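Local coordinates for flagellar protein FlgA (Thermotoga maritima, PDB 3FRN) that probably acts as a periplasmic chaperone in the formation of the flagellar basal-body P ring, at residues 17-22 and 29-34; 33-38 and 97-102; 148-153 and 160-165; 176-181 and 199-204. All coordinates share one frame; numbering follows the deposited sequence. Where two conformers were deposited one is given.

Contacts 1 and 2 belong to the N-terminal half of the chain and share Asn33 and Leu34; they meet on the two-stranded sheet formed by strands 16-18 and 35-37. Contact 1, partly exposed, packs the connection between the two strands back on the end of the first, whereas contact 2 carries strand 35-37 onto strand 93-101 of the HotDog-like domain through a hydroxyl and waters. Contacts 3 and 4 lie in the SAF region, with centres about 45 and 38 Å from that of contact 2. They touch each other where Leu148 and Val163 pack on Leu199. Contact 3 is rich in charge and borders solvent; contact 4 is more buried, and mixes aromatic packing with a backbone bond.

Contact 1: 17-22 and 29-34; sequences VLFLDD and ESEKNL
The Phe19 ring packs against the backbone carbonyls of Ser30, Glu31 and Lys32, while its neighbour Leu18 bonds to Leu34. Phe19 CB points away from the other segment, but CG, anti to the carbonyl carbon (chi1 -62°), starts the ring back toward it. CD1 comes within 3.2 Å of Lys32 O, and CE1 lies 3.4 Å from Glu31 O, which sits at the ring edge, where the weakly positive C-H groups suit a carbonyl oxygen. The Glu31 chain bends at chi2, and its OE1 lies 3.9 Å from Phe19 CZ, with carboxylate and ring planes 73° apart. Val17 CG1 lies over one ring face, offset toward the rim, and is 3.2 Å from Asn33 ND2; the Val17 and Asn33 side chains meet at about a right angle.

Leu34 N donates to Leu18 O at 3.0 Å, nearly along the C=O axis. The two leucine side chains lie side by side and point the same way, CD2 to CD2 at 3.8 Å, an apolar pair that Phe54 and Leu11 help to bury. Asp22 OD2 accepts from Phe19 N from above the carboxylate plane, a bond that, with Asp22 N to Phe19 O, ties the two residues across the 3-10 turn. This is an antiparallel pair, strands 16-18 and 35-37, whose irregular connection packs back over the end of the first strand and the turn after it.

Contact 2: 33-38 and 97-102; sequences NLMILL and VKTFGT
Val97 O lies 4.2 Å from Met35 CE, where the second segment first meets the first. Val97 and Lys98 both face Asn136, a classic beta bulge. Thr99 carries the contact. Its OG1, between the backbone N and the carbonyl carbon (chi1 66°), accepts from Ile36 N at 2.9 Å with an N-H...O angle of 157°, a small polar branch that suits a buried backbone donor, while its CG2 rests 3.8 Å from Ile36 O. An alanine here would probably leave Ile36 N without its acceptor and open a small gap where the methyl had packed.

Two waters add to the link: one donates to both Asn33 OD1 and Thr99 O, the other donates to Leu34 O at 2.7 Å and accepts from Thr99 N at 3.0 Å. Gly101 O is 4.3 Å from Ile36 CD1, and the backbone angles of Gly101 are ones at which a CB would jam against the preceding carbonyl oxygen. Thr102 ends the segment, its hydroxyl bonded to Thr131. Strand 35-37 crosses residues 97-101 at 85°, and the link is made by one side-chain hydroxyl and two waters rather than by strand pairing between these segments; this is an orthogonal strand-on-strand packing that joins the N-terminal region to the HotDog-like domain.

Contact 3: 148-153 and 160-165; sequences LKRNIN and EEDVRL
Lys149 stretches its aliphatic chain over the backbone of residues 161-163, and its whole length is used. CB sits against Asp162 O, and CD touches two more carbonyl oxygens, 3.4 Å from Glu161 O and 3.3 Å from Val163 O. A bend at chi3 (96°) then turns CE away from the extended course. Lys149 NZ ends 4.2 Å from Glu161 OE1, beyond a salt bridge, though the opposite charges probably attract.

On the other flank, Lys149 CG lies 3.4 Å from Arg164 NH1. The guanidinium of Arg164 has Leu148 O over one face, and its NE is held by a salt bridge to Glu166, which may help offset the nearby lysine. Lys149 N donates to Asp162 O at 2.7 Å with an N-H...O angle of 162°, the bond that ties the two backbones.

Leu148 and Val163 form an antiparallel non-hydrogen-bonded pair. Although their side chains diverge, Leu148 CD2 still reaches 3.8 Å from Val163 CG1, and both residues are buried, as suits branched apolar groups. Asp162 OD2 accepts from Lys159 N, while OD1 is buried with no partner in the model; Arg150 NH1 is 4.2 Å from Asp162 OD1, beyond a salt bridge, with guanidinium and carboxylate planes 33° apart. The firm ties between the two segments are thus one short backbone bond and apolar packing, while the charged groups that face each other across them sit too far apart for salt bridges and probably contribute only diffuse attraction.

Contact 4: 176-181 and 199-204; sequences EPFFDV and LTADMV
Phe178, Glu176 and Ala201 bury the greatest area here. The Phe178 ring, its CG anti to the carbonyl carbon (chi1 -62°), lies against the start of the second segment. CE2 is 3.5 Å from both Thr200 C and Ala201 N, CD2 is 4.0 Å from Leu199 CB, and CZ meets Val204 CG2 at 3.8 Å. A flat aromatic can touch peptide and aliphatic groups together, and Val146 and Val184 add further apolar neighbours. An alanine in place of Phe178 would probably open a gap beside Leu199 and Val204 and leave the peptide between Thr200 and Ala201 without its packing partner.

Glu176 works mainly through its backbone. Its O accepts from Ala201 N at 2.8 Å, with an N-H...O angle of 162°, and also receives a CA-H...O contact from Thr200 CA at 3.2 Å. The side chain runs extended beyond CG, and OE1 lies 3.7 Å from Ala201 CB; a small residue suits this place, its CB only 3.8 Å from Glu176 O. Ala201 begins the 3-10 turn 201-203, which Met203 N closes on Thr200 O. The chemistry is therefore divided: one nearly straight bond satisfies the first N-H of the turn, and aromatic packing shields its peptide.

Contact 1: 17-22 and 29-34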
loop_
_atom_site.group_PDB
_atom_site.type_symbol
_atom_site.label_atom_id
_atom_site.label_comp_id
_atom_site.label_asym_id
_atom_site.label_seq_id
_atom_site.Cartn_x
_atom_site.Cartn_y
_atom_site.Cartn_z
ATOM N N VAL A 17 15.551 -22.282 16.404
ATOM C CA VAL A 17 15.667 -21.066 17.192
ATOM C C VAL A 17 16.792 -20.241 16.590
ATOM O O VAL A 17 17.870 -20.763 16.346
ATOM C CB VAL A 17 15.949 -21.371 18.689
ATOM C CG1 VAL A 17 16.358 -20.118 19.426
ATOM C CG2 VAL A 17 14.735 -22.000 19.355
ATOM N N LEU A 18 16.525 -18.965 16.330
ATOM C CA LEU A 18 17.537 -18.050 15.803
ATOM C C LEU A 18 18.306 -17.386 16.933
ATOM O O LEU A 18 17.713 -16.914 17.900
ATOM C CB LEU A 18 16.887 -16.975 14.932
ATOM C CG LEU A 18 17.730 -15.806 14.414
ATOM C CD1 LEU A 18 18.478 -16.188 13.153
ATOM C CD2 LEU A 18 16.824 -14.630 14.147
ATOM N N PHE A 19 19.631 -17.355 16.795
ATOM C CA PHE A 19 20.503 -16.709 17.759
ATOM C C PHE A 19 21.245 -15.568 17.095
ATOM O O PHE A 19 21.486 -15.601 15.890
ATOM C CB PHE A 19 21.526 -17.701 18.312
ATOM C CG PHE A 19 20.921 -18.856 19.057
ATOM C CD1 PHE A 19 20.549 -18.722 20.387
ATOM C CD2 PHE A 19 20.751 -20.085 18.436
ATOM C CE1 PHE A 19 20.002 -19.789 21.083
ATOM C CE2 PHE A 19 20.210 -21.160 19.127
ATOM C CZ PHE A 19 19.835 -21.010 20.454
ATOM N N LEU A 20 21.627 -14.577 17.899
ATOM C CA LEU A 20 22.383 -13.413 17.437
ATOM C C LEU A 20 23.569 -13.757 16.521
ATOM O O LEU A 20 23.767 -13.096 15.504
ATOM C CB LEU A 20 22.862 -12.594 18.639
ATOM C CG LEU A 20 23.611 -11.285 18.388
ATOM C CD1 LEU A 20 22.728 -10.269 17.674
ATOM C CD2 LEU A 20 24.110 -10.735 19.705
ATOM N N ASP A 21 24.330 -14.796 16.874
ATOM C CA ASP A 21 25.474 -15.258 16.074
ATOM C C ASP A 21 25.122 -15.537 14.613
ATOM O O ASP A 21 25.964 -15.366 13.724
ATOM C CB ASP A 21 26.091 -16.518 16.686
ATOM C CG ASP A 21 27.394 -16.926 16.003
ATOM O OD1 ASP A 21 27.486 -18.089 15.554
ATOM O OD2 ASP A 21 28.319 -16.088 15.902
ATOM N N ASP A 22 23.881 -15.969 14.379
ATOM C CA ASP A 22 23.385 -16.281 13.038
ATOM C C ASP A 22 23.263 -15.047 12.143
ATOM O O ASP A 22 23.448 -15.143 10.929
ATOM C CB ASP A 22 22.027 -16.996 13.112
ATOM C CG ASP A 22 22.096 -18.316 13.861
ATOM O OD1 ASP A 22 23.124 -19.015 13.739
ATOM O OD2 ASP A 22 21.120 -18.660 14.564
ATOM N N GLU A 29 29.172 -15.681 21.055
ATOM C CA GLU A 29 28.530 -16.761 21.792
ATOM C C GLU A 29 27.313 -16.215 22.535
ATOM O O GLU A 29 27.423 -15.273 23.322
ATOM C CB GLU A 29 29.510 -17.488 22.735
ATOM C CG GLU A 29 30.387 -16.602 23.631
ATOM C CD GLU A 29 31.740 -16.268 23.012
ATOM O OE1 GLU A 29 32.762 -16.838 23.456
ATOM O OE2 GLU A 29 31.781 -15.434 22.082
ATOM N N SER A 30 26.149 -16.786 22.247
ATOM C CA SER A 30 24.910 -16.402 22.919
ATOM C C SER A 30 23.887 -17.520 22.851
ATOM O O SER A 30 23.764 -18.211 21.836
ATOM C CB SER A 30 24.312 -15.125 22.327
ATOM O OG SER A 30 23.189 -14.718 23.090
ATOM N N GLU A 31 23.144 -17.675 23.942
ATOM C CA GLU A 31 22.241 -18.800 24.107
ATOM C C GLU A 31 20.788 -18.345 24.226
ATOM O O GLU A 31 19.891 -19.166 24.423
ATOM C CB GLU A 31 22.654 -19.618 25.338
ATOM C CG GLU A 31 22.339 -21.107 25.244
ATOM C CD GLU A 31 23.078 -21.796 24.110
ATOM O OE1 GLU A 31 22.407 -22.238 23.149
ATOM O OE2 GLU A 31 24.325 -21.886 24.177
ATOM N N LYS A 32 20.552 -17.041 24.096
ATOM C CA LYS A 32 19.190 -16.528 24.221
ATOM C C LYS A 32 18.420 -16.585 22.902
ATOM O O LYS A 32 18.962 -16.295 21.829
ATOM C CB LYS A 32 19.157 -15.131 24.854
ATOM C CG LYS A 32 18.967 -13.968 23.906
ATOM C CD LYS A 32 18.047 -12.921 24.521
ATOM C CE LYS A 32 18.596 -12.388 25.838
ATOM N NZ LYS A 32 17.586 -11.584 26.578
ATOM N N ASN A 33 17.156 -16.986 23.011
ATOM C CA ASN A 33 16.251 -17.126 21.872
ATOM C C ASN A 33 15.835 -15.760 21.339
ATOM O O ASN A 33 15.255 -14.948 22.059
ATOM C CB ASN A 33 15.035 -17.980 22.283
ATOM C CG ASN A 33 13.853 -17.871 21.309
ATOM O OD1 ASN A 33 12.708 -17.725 21.737
ATOM N ND2 ASN A 33 14.123 -17.959 20.009
ATOM N N LEU A 34 16.160 -15.511 20.075
ATOM C CA LEU A 34 15.830 -14.248 19.434
ATOM C C LEU A 34 14.497 -14.362 18.702
ATOM O O LEU A 34 13.600 -13.544 18.903
ATOM C CB LEU A 34 16.947 -13.838 18.469
ATOM C CG LEU A 34 16.978 -12.444 17.836
ATOM C CD1 LEU A 34 17.110 -11.364 18.888
ATOM C CD2 LEU A 34 18.135 -12.363 16.868
#

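Contact 2: 33-38 and 97-102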
loop_
_atom_site.group_PDB
_atom_site.type_symbol
_atom_site.label_atom_id
_atom_site.label_comp_id
_atom_site.label_asym_id
_atom_site.label_seq_id
_atom_site.Cartn_x
_atom_site.Cartn_y
_atom_site.Cartn_z
ATOM N N ASN A 33 17.156 -16.986 23.011
ATOM C CA ASN A 33 16.251 -17.126 21.872
ATOM C C ASN A 33 15.835 -15.760 21.339
ATOM O O ASN A 33 15.255 -14.948 22.059
ATOM C CB ASN A 33 15.035 -17.980 22.283
ATOM C CG ASN A 33 13.853 -17.871 21.309
ATOM O OD1 ASN A 33 12.708 -17.725 21.737
ATOM N ND2 ASN A 33 14.123 -17.959 20.009
ATOM N N LEU A 34 16.160 -15.511 20.075
ATOM C CA LEU A 34 15.830 -14.248 19.434
ATOM C C LEU A 34 14.497 -14.362 18.702
ATOM O O LEU A 34 13.600 -13.544 18.903
ATOM C CB LEU A 34 16.947 -13.838 18.469
ATOM C CG LEU A 34 16.978 -12.444 17.836
ATOM C CD1 LEU A 34 17.110 -11.364 18.888
ATOM C CD2 LEU A 34 18.135 -12.363 16.868
ATOM N N MET A 35 14.380 -15.380 17.851
ATOM C CA MET A 35 13.158 -15.640 17.090
ATOM C C MET A 35 12.903 -17.143 17.023
ATOM O O MET A 35 13.839 -17.939 17.109
ATOM C CB MET A 35 13.278 -15.107 15.650
ATOM C CG MET A 35 13.508 -13.598 15.496
ATOM S SD MET A 35 12.071 -12.619 15.010
ATOM C CE MET A 35 12.823 -11.660 13.719
ATOM N N ILE A 36 11.630 -17.512 16.889
ATOM C CA ILE A 36 11.223 -18.889 16.607
ATOM C C ILE A 36 11.054 -19.002 15.102
ATOM O O ILE A 36 10.158 -18.394 14.541
ATOM C CB ILE A 36 9.868 -19.244 17.296
ATOM C CG1 ILE A 36 9.932 -18.980 18.804
ATOM C CG2 ILE A 36 9.467 -20.696 17.018
ATOM C CD1 ILE A 36 11.040 -19.727 19.518
ATOM N N LEU A 37 11.914 -19.777 14.454
ATOM C CA LEU A 37 11.931 -19.849 13.002
ATOM C C LEU A 37 11.027 -20.975 12.479
ATOM O O LEU A 37 11.272 -22.144 12.755
ATOM C CB LEU A 37 13.373 -20.068 12.546
ATOM C CG LEU A 37 14.299 -18.925 12.121
ATOM C CD1 LEU A 37 14.064 -17.624 12.833
ATOM C CD2 LEU A 37 15.738 -19.382 12.285
ATOM N N LEU A 38 9.968 -20.625 11.742
ATOM C CA LEU A 38 8.996 -21.629 11.271
ATOM C C LEU A 38 9.081 -21.811 9.768
ATOM O O LEU A 38 9.397 -20.863 9.040
ATOM C CB LEU A 38 7.563 -21.251 11.711
ATOM C CG LEU A 38 7.234 -21.217 13.204
ATOM C CD1 LEU A 38 5.859 -20.618 13.430
ATOM C CD2 LEU A 38 7.285 -22.618 13.850
ATOM N N VAL A 97 8.309 -10.014 12.681
ATOM C CA VAL A 97 9.246 -9.065 13.291
ATOM C C VAL A 97 9.421 -9.294 14.793
ATOM O O VAL A 97 10.306 -8.711 15.420
ATOM C CB VAL A 97 8.854 -7.572 13.034
ATOM C CG1 VAL A 97 9.168 -7.139 11.588
ATOM C CG2 VAL A 97 7.401 -7.299 13.418
ATOM N N LYS A 98 8.559 -10.134 15.357
ATOM C CA LYS A 98 8.645 -10.561 16.740
ATOM C C LYS A 98 7.973 -11.933 16.792
ATOM O O LYS A 98 6.983 -12.156 16.107
ATOM C CB LYS A 98 7.903 -9.565 17.637
ATOM C CG LYS A 98 8.711 -9.013 18.817
ATOM C CD LYS A 98 7.900 -8.052 19.696
ATOM C CE LYS A 98 7.713 -6.651 19.084
ATOM N NZ LYS A 98 6.578 -6.541 18.105
ATOM N N THR A 99 8.528 -12.864 17.565
ATOM C CA THR A 99 7.802 -14.089 17.924
ATOM C C THR A 99 7.744 -14.287 19.437
ATOM O O THR A 99 8.658 -13.888 20.145
ATOM C CB THR A 99 8.454 -15.335 17.331
ATOM O OG1 THR A 99 9.742 -15.517 17.918
ATOM C CG2 THR A 99 8.607 -15.192 15.836
ATOM N N PHE A 100 6.671 -14.914 19.916
ATOM C CA PHE A 100 6.555 -15.344 21.305
ATOM C C PHE A 100 6.136 -16.806 21.363
ATOM O O PHE A 100 5.423 -17.287 20.485
ATOM C CB PHE A 100 5.524 -14.499 22.053
ATOM C CG PHE A 100 5.619 -13.036 21.758
ATOM C CD1 PHE A 100 4.795 -12.455 20.799
ATOM C CD2 PHE A 100 6.540 -12.239 22.427
ATOM C CE1 PHE A 100 4.881 -11.101 20.520
ATOM C CE2 PHE A 100 6.634 -10.882 22.153
ATOM C CZ PHE A 100 5.799 -10.312 21.201
ATOM N N GLY A 101 6.573 -17.504 22.408
ATOM C CA GLY A 101 6.233 -18.915 22.605
ATOM C C GLY A 101 7.428 -19.849 22.645
ATOM O O GLY A 101 8.536 -19.448 23.013
ATOM N N THR A 102 7.199 -21.101 22.263
ATOM C CA THR A 102 8.272 -22.083 22.137
ATOM C C THR A 102 8.303 -22.672 20.733
ATOM O O THR A 102 7.307 -22.622 20.011
ATOM C CB THR A 102 8.152 -23.215 23.190
ATOM O OG1 THR A 102 6.780 -23.385 23.575
ATOM C CG2 THR A 102 8.959 -22.865 24.426
HETATM O O HOH W 1 10.956 -15.702 21.252
HETATM O O HOH W 2 11.066 -12.579 19.068
#

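Contact 3: 148-153 and 160-165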
loop_
_atom_site.group_PDB
_atom_site.type_symbol
_atom_site.label_atom_id
_atom_site.label_comp_id
_atom_site.label_asym_id
_atom_site.label_seq_id
_atom_site.Cartn_x
_atom_site.Cartn_y
_atom_site.Cartn_z
ATOM N N LEU A 148 4.656 12.835 -8.677
ATOM C CA LEU A 148 4.867 14.102 -9.390
ATOM C C LEU A 148 6.325 14.444 -9.711
ATOM O O LEU A 148 7.198 14.392 -8.836
ATOM C CB LEU A 148 4.216 15.258 -8.626
ATOM C CG LEU A 148 2.687 15.346 -8.731
ATOM C CD1 LEU A 148 2.190 16.577 -8.010
ATOM C CD2 LEU A 148 2.225 15.372 -10.183
ATOM N N LYS A 149 6.572 14.788 -10.978
ATOM C CA LYS A 149 7.867 15.324 -11.424
ATOM C C LYS A 149 7.982 16.818 -11.141
ATOM O O LYS A 149 9.083 17.332 -10.983
ATOM C CB LYS A 149 8.069 15.118 -12.932
ATOM C CG LYS A 149 8.510 13.729 -13.343
ATOM C CD LYS A 149 8.124 13.450 -14.787
ATOM C CE LYS A 149 9.234 13.728 -15.760
ATOM N NZ LYS A 149 8.813 13.314 -17.128
ATOM N N ARG A 150 6.847 17.510 -11.096
ATOM C CA ARG A 150 6.844 18.963 -10.936
ATOM C C ARG A 150 5.616 19.458 -10.178
ATOM O O ARG A 150 4.637 18.727 -10.028
ATOM C CB ARG A 150 6.942 19.643 -12.306
ATOM C CG ARG A 150 5.834 19.249 -13.269
ATOM C CD ARG A 150 6.228 19.473 -14.731
ATOM N NE ARG A 150 6.618 20.851 -15.042
ATOM C CZ ARG A 150 5.777 21.878 -15.174
ATOM N NH1 ARG A 150 4.464 21.716 -14.999
ATOM N NH2 ARG A 150 6.255 23.083 -15.474
ATOM N N ASN A 151 5.683 20.700 -9.700
ATOM C CA ASN A 151 4.569 21.328 -8.988
ATOM C C ASN A 151 3.381 21.573 -9.899
ATOM O O ASN A 151 3.543 21.950 -11.061
ATOM C CB ASN A 151 4.998 22.650 -8.351
ATOM C CG ASN A 151 6.143 22.486 -7.373
ATOM O OD1 ASN A 151 6.581 21.370 -7.089
ATOM N ND2 ASN A 151 6.637 23.603 -6.854
ATOM N N ILE A 152 2.186 21.343 -9.369
ATOM C CA ILE A 152 0.956 21.536 -10.124
ATOM C C ILE A 152 -0.053 22.318 -9.282
ATOM O O ILE A 152 0.026 22.315 -8.053
ATOM C CB ILE A 152 0.340 20.189 -10.572
ATOM C CG1 ILE A 152 -0.037 19.344 -9.352
ATOM C CG2 ILE A 152 1.302 19.432 -11.510
ATOM C CD1 ILE A 152 -0.940 18.212 -9.662
ATOM N N ASN A 153 -0.991 22.985 -9.948
ATOM C CA ASN A 153 -1.926 23.876 -9.270
ATOM C C ASN A 153 -3.365 23.371 -9.392
ATOM O O ASN A 153 -3.646 22.433 -10.148
ATOM C CB ASN A 153 -1.782 25.302 -9.830
ATOM C CG ASN A 153 -2.147 26.394 -8.815
ATOM O OD1 ASN A 153 -2.578 26.116 -7.694
ATOM N ND2 ASN A 153 -1.984 27.649 -9.225
ATOM N N GLU A 160 1.561 13.601 -19.312
ATOM C CA GLU A 160 2.629 12.602 -19.144
ATOM C C GLU A 160 3.945 13.192 -18.638
ATOM O O GLU A 160 4.744 12.501 -18.014
ATOM C CB GLU A 160 2.871 11.849 -20.455
ATOM C CG GLU A 160 1.614 11.251 -21.067
ATOM C CD GLU A 160 1.904 10.252 -22.175
ATOM O OE1 GLU A 160 1.396 9.112 -22.084
ATOM O OE2 GLU A 160 2.634 10.600 -23.135
ATOM N N GLU A 161 4.146 14.481 -18.901
ATOM C CA GLU A 161 5.351 15.193 -18.492
ATOM C C GLU A 161 5.347 15.555 -17.008
ATOM O O GLU A 161 6.389 15.881 -16.439
ATOM C CB GLU A 161 5.515 16.463 -19.331
ATOM C CG GLU A 161 6.953 16.772 -19.699
ATOM C CD GLU A 161 7.528 15.781 -20.701
ATOM O OE1 GLU A 161 8.751 15.525 -20.656
ATOM O OE2 GLU A 161 6.757 15.256 -21.536
ATOM N N ASP A 162 4.173 15.506 -16.388
ATOM C CA ASP A 162 4.039 15.909 -14.999
ATOM C C ASP A 162 4.386 14.764 -14.055
ATOM O O ASP A 162 4.710 14.986 -12.887
ATOM C CB ASP A 162 2.617 16.413 -14.717
ATOM C CG ASP A 162 2.184 17.544 -15.654
ATOM O OD1 ASP A 162 3.022 18.052 -16.436
ATOM O OD2 ASP A 162 0.997 17.931 -15.606
ATOM N N VAL A 163 4.315 13.536 -14.558
ATOM C CA VAL A 163 4.391 12.370 -13.682
ATOM C C VAL A 163 5.451 11.342 -14.069
ATOM O O VAL A 163 5.781 11.168 -15.248
ATOM C CB VAL A 163 3.007 11.669 -13.525
ATOM C CG1 VAL A 163 2.021 12.565 -12.779
ATOM C CG2 VAL A 163 2.439 11.251 -14.876
ATOM N N ARG A 164 5.993 10.680 -13.052
ATOM C CA ARG A 164 6.841 9.518 -13.243
ATOM C C ARG A 164 6.341 8.382 -12.353
ATOM O O ARG A 164 5.427 8.563 -11.546
ATOM C CB ARG A 164 8.307 9.843 -12.933
ATOM C CG ARG A 164 8.577 10.167 -11.475
ATOM C CD ARG A 164 10.057 10.312 -11.179
ATOM N NE ARG A 164 10.251 10.874 -9.845
ATOM C CZ ARG A 164 10.410 12.169 -9.589
ATOM N NH1 ARG A 164 10.422 13.049 -10.581
ATOM N NH2 ARG A 164 10.567 12.585 -8.340
ATOM N N LEU A 165 6.953 7.216 -12.511
ATOM C CA LEU A 165 6.595 6.034 -11.755
ATOM C C LEU A 165 7.687 5.768 -10.717
ATOM O O LEU A 165 8.880 5.851 -11.025
ATOM C CB LEU A 165 6.458 4.853 -12.714
ATOM C CG LEU A 165 5.334 3.839 -12.514
ATOM C CD1 LEU A 165 3.973 4.411 -12.908
ATOM C CD2 LEU A 165 5.646 2.600 -13.329
#

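Contact 4: 176-181 and 199-204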
loop_
_atom_site.group_PDB
_atom_site.type_symbol
_atom_site.label_atom_id
_atom_site.label_comp_id
_atom_site.label_asym_id
_atom_site.label_seq_id
_atom_site.Cartn_x
_atom_site.Cartn_y
_atom_site.Cartn_z
ATOM N N GLU A 176 -5.961 6.226 -2.142
ATOM C CA GLU A 176 -5.737 5.209 -3.161
ATOM C C GLU A 176 -4.802 5.748 -4.254
ATOM O O GLU A 176 -5.134 6.704 -4.945
ATOM C CB GLU A 176 -7.088 4.784 -3.751
ATOM C CG GLU A 176 -7.043 3.675 -4.793
ATOM C CD GLU A 176 -8.382 3.492 -5.508
ATOM O OE1 GLU A 176 -8.978 4.506 -5.946
ATOM O OE2 GLU A 176 -8.840 2.330 -5.637
ATOM N N PRO A 177 -3.624 5.129 -4.418
ATOM C CA PRO A 177 -2.675 5.597 -5.426
ATOM C C PRO A 177 -3.017 5.136 -6.849
ATOM O O PRO A 177 -3.980 4.384 -7.053
ATOM C CB PRO A 177 -1.358 4.968 -4.974
ATOM C CG PRO A 177 -1.768 3.707 -4.270
ATOM C CD PRO A 177 -3.122 3.961 -3.667
ATOM N N PHE A 178 -2.229 5.592 -7.819
ATOM C CA PHE A 178 -2.361 5.158 -9.215
ATOM C C PHE A 178 -1.162 4.312 -9.621
ATOM O O PHE A 178 -0.045 4.572 -9.193
ATOM C CB PHE A 178 -2.479 6.364 -10.153
ATOM C CG PHE A 178 -3.687 7.217 -9.898
ATOM C CD1 PHE A 178 -4.918 6.871 -10.425
ATOM C CD2 PHE A 178 -3.587 8.368 -9.126
ATOM C CE1 PHE A 178 -6.032 7.656 -10.186
ATOM C CE2 PHE A 178 -4.696 9.153 -8.876
ATOM C CZ PHE A 178 -5.912 8.803 -9.409
ATOM N N PHE A 179 -1.393 3.310 -10.456
ATOM C CA PHE A 179 -0.345 2.341 -10.779
ATOM C C PHE A 179 0.109 2.465 -12.226
ATOM O O PHE A 179 0.901 1.660 -12.717
ATOM C CB PHE A 179 -0.827 0.919 -10.453
ATOM C CG PHE A 179 -1.382 0.782 -9.059
ATOM C CD1 PHE A 179 -0.532 0.682 -7.965
ATOM C CD2 PHE A 179 -2.750 0.787 -8.838
ATOM C CE1 PHE A 179 -1.039 0.572 -6.679
ATOM C CE2 PHE A 179 -3.262 0.680 -7.552
ATOM C CZ PHE A 179 -2.404 0.573 -6.473
ATOM N N ASP A 180 -0.392 3.501 -12.893
ATOM C CA ASP A 180 -0.150 3.714 -14.309
ATOM C C ASP A 180 -0.350 5.186 -14.634
ATOM O O ASP A 180 -1.283 5.821 -14.139
ATOM C CB ASP A 180 -1.113 2.863 -15.141
ATOM C CG ASP A 180 -0.550 2.498 -16.501
ATOM O OD1 ASP A 180 0.688 2.545 -16.676
ATOM O OD2 ASP A 180 -1.350 2.148 -17.395
ATOM N N VAL A 181 0.538 5.726 -15.461
ATOM C CA VAL A 181 0.413 7.092 -15.954
ATOM C C VAL A 181 -0.921 7.244 -16.700
ATOM O O VAL A 181 -1.623 8.248 -16.550
ATOM C CB VAL A 181 1.633 7.461 -16.848
ATOM C CG1 VAL A 181 1.377 8.714 -17.668
ATOM C CG2 VAL A 181 2.875 7.641 -15.990
ATOM N N LEU A 199 0.563 10.635 -6.079
ATOM C CA LEU A 199 -0.753 11.039 -6.535
ATOM C C LEU A 199 -1.759 10.051 -5.997
ATOM O O LEU A 199 -1.502 8.856 -5.990
ATOM C CB LEU A 199 -0.790 11.089 -8.069
ATOM C CG LEU A 199 -1.176 12.432 -8.693
ATOM C CD1 LEU A 199 -0.729 13.582 -7.817
ATOM C CD2 LEU A 199 -0.562 12.591 -10.071
ATOM N N THR A 200 -2.885 10.552 -5.499
ATOM C CA THR A 200 -3.962 9.687 -5.041
ATOM C C THR A 200 -5.310 10.131 -5.610
ATOM O O THR A 200 -5.492 11.299 -5.947
ATOM C CB THR A 200 -4.066 9.609 -3.485
ATOM O OG1 THR A 200 -4.420 10.889 -2.951
ATOM C CG2 THR A 200 -2.760 9.123 -2.841
ATOM N N ALA A 201 -6.248 9.188 -5.688
ATOM C CA ALA A 201 -7.575 9.411 -6.250
ATOM C C ALA A 201 -8.298 10.656 -5.720
ATOM O O ALA A 201 -8.975 11.359 -6.473
ATOM C CB ALA A 201 -8.429 8.168 -6.045
ATOM N N ASP A 202 -8.108 10.944 -4.437
ATOM C CA ASP A 202 -8.809 12.040 -3.766
ATOM C C ASP A 202 -8.254 13.425 -4.096
ATOM O O ASP A 202 -8.784 14.435 -3.639
ATOM C CB ASP A 202 -8.791 11.823 -2.249
ATOM C CG ASP A 202 -7.404 11.497 -1.720
ATOM O OD1 ASP A 202 -6.967 10.330 -1.849
ATOM O OD2 ASP A 202 -6.757 12.407 -1.164
ATOM N N MET A 203 -7.191 13.478 -4.894
ATOM C CA MET A 203 -6.539 14.752 -5.204
ATOM C C MET A 203 -6.866 15.259 -6.595
ATOM O O MET A 203 -6.546 16.399 -6.954
ATOM C CB MET A 203 -5.030 14.610 -5.058
ATOM C CG MET A 203 -4.624 14.092 -3.702
ATOM S SD MET A 203 -2.934 14.474 -3.289
ATOM C CE MET A 203 -2.071 13.473 -4.434
ATOM N N VAL A 204 -7.503 14.399 -7.378
ATOM C CA VAL A 204 -7.770 14.686 -8.769
ATOM C C VAL A 204 -9.246 14.474 -9.054
ATOM O O VAL A 204 -9.954 13.837 -8.277
ATOM C CB VAL A 204 -6.907 13.795 -9.713
ATOM C CG1 VAL A 204 -5.424 14.043 -9.496
ATOM C CG2 VAL A 204 -7.233 12.320 -9.537
#